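Local coordinates for protein beta carbonic anhydrase (Burkholderia pseudomallei, PDB 6YJN) that probably catalyses the reversible conversion of hydrogencarbonate and a proton to carbon dioxide and water, using one zinc ion per subunit, at residues 80-83 / 84-87. Sequence-based numbering, arbitrary orientation.
Sequences NCLS and VIQF
C81 and I85 touch one turn apart on helix 79-92, a compact example of how the i to i+4 spacing of an alpha-helix lines up side chains on one face. I85 can be followed outward from its backbone. Its CB lies beside the carbonyl oxygen of L82, with CB and O 3.5 Å apart. CG1 points away from its own carbonyl carbon and sits beside its own N (chi1 -59°), which turns the chain back toward the preceding turn; here CG1 passes 3.4 Å from C81 O. An extended second torsion then lays CD1 against both C81 SG and C81 O, 3.6 Å from each, while the CD2 methyl of L82 stays more distant. Beneath this apolar contact the backbone supplies the regular helical bonds: I85 N donates to C81 O (2.9 Å), Q86 N to L82 O (2.7 Å) and F87 N to S83 O, whereas the bond from V84 N to N80 O is weak. The faces of the helix have different neighbours. C81 meets I44 and H67 of the parallel strands 41-46 and 64-69, I85 reaches L42 and also I168 of helix 167-174, and Q86 bonds through its amide to V117 and A120 of a second subunit. The helix is thus packed between the central sheet, helix 167-174 and a subunit interface.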
loop_
_atom_site.group_PDB
_atom_site.type_symbol
_atom_site.label_atom_id
_atom_site.label_comp_id
_atom_site.label_asym_id
_atom_site.label_seq_id
_atom_site.Cartn_x
_atom_site.Cartn_y
_atom_site.Cartn_z
ATOM N N ASN A 80 -0.497 5.431 3.063
ATOM C CA ASN A 80 -0.030 5.818 4.392
ATOM C C ASN A 80 0.345 7.309 4.419
ATOM O O ASN A 80 -0.169 8.107 5.215
ATOM C CB ASN A 80 1.054 4.879 4.918
ATOM C CG ASN A 80 1.618 5.305 6.261
ATOM O OD1 ASN A 80 1.526 6.468 6.641
ATOM N ND2 ASN A 80 2.238 4.381 6.982
ATOM N N CYS A 81 1.237 7.686 3.504
ATOM C CA CYS A 81 1.716 9.048 3.421
ATOM C C CYS A 81 0.674 9.934 2.742
ATOM O O CYS A 81 0.333 11.001 3.265
ATOM C CB CYS A 81 3.034 9.079 2.666
ATOM S SG CYS A 81 3.862 10.684 2.764
ATOM N N LEU A 82 0.188 9.504 1.571
ATOM C CA LEU A 82 -0.796 10.306 0.863
ATOM C C LEU A 82 -1.880 10.766 1.845
ATOM O O LEU A 82 -2.296 11.925 1.802
ATOM C CB LEU A 82 -1.407 9.499 -0.289
ATOM C CG LEU A 82 -0.537 9.238 -1.522
ATOM C CD1 LEU A 82 -1.360 8.569 -2.611
ATOM C CD2 LEU A 82 0.116 10.508 -2.052
ATOM N N SER A 83 -2.329 9.849 2.725
ATOM C CA SER A 83 -3.343 10.125 3.732
ATOM C C SER A 83 -2.931 11.319 4.587
ATOM O O SER A 83 -3.670 12.294 4.678
ATOM C CB SER A 83 -3.587 8.930 4.603
ATOM O OG SER A 83 -4.672 8.165 4.102
ATOM N N VAL A 84 -1.747 11.215 5.205
ATOM C CA VAL A 84 -1.125 12.288 5.969
ATOM C C VAL A 84 -1.211 13.604 5.188
ATOM O O VAL A 84 -1.623 14.629 5.744
ATOM C CB VAL A 84 0.324 11.930 6.369
ATOM C CG1 VAL A 84 1.055 13.099 6.996
ATOM C CG2 VAL A 84 0.407 10.723 7.296
ATOM N N ILE A 85 -0.875 13.560 3.890
ATOM C CA ILE A 85 -0.770 14.761 3.064
ATOM C C ILE A 85 -2.147 15.351 2.772
ATOM O O ILE A 85 -2.354 16.557 2.937
ATOM C CB ILE A 85 0.021 14.495 1.772
ATOM C CG1 ILE A 85 1.436 14.004 2.078
ATOM C CG2 ILE A 85 0.016 15.696 0.835
ATOM C CD1 ILE A 85 2.031 13.153 0.972
ATOM N N GLN A 86 -3.070 14.507 2.302
ATOM C CA GLN A 86 -4.425 14.971 2.068
ATOM C C GLN A 86 -5.003 15.557 3.360
ATOM O O GLN A 86 -5.769 16.520 3.317
ATOM C CB GLN A 86 -5.276 13.858 1.466
ATOM C CG GLN A 86 -6.681 14.320 1.095
ATOM C CD GLN A 86 -7.654 14.241 2.251
ATOM O OE1 GLN A 86 -7.533 13.377 3.124
ATOM N NE2 GLN A 86 -8.624 15.147 2.261
ATOM N N PHE A 87 -4.597 15.009 4.512
ATOM C CA PHE A 87 -5.068 15.501 5.795
ATOM C C PHE A 87 -4.395 16.832 6.149
ATOM O O PHE A 87 -5.039 17.755 6.645
ATOM C CB PHE A 87 -4.808 14.443 6.868
ATOM C CG PHE A 87 -5.585 14.574 8.158
ATOM C CD1 PHE A 87 -5.331 15.611 9.051
ATOM C CD2 PHE A 87 -6.536 13.618 8.508
ATOM C CE1 PHE A 87 -6.034 15.701 10.245
ATOM C CE2 PHE A 87 -7.225 13.700 9.711
ATOM C CZ PHE A 87 -6.969 14.742 10.579
#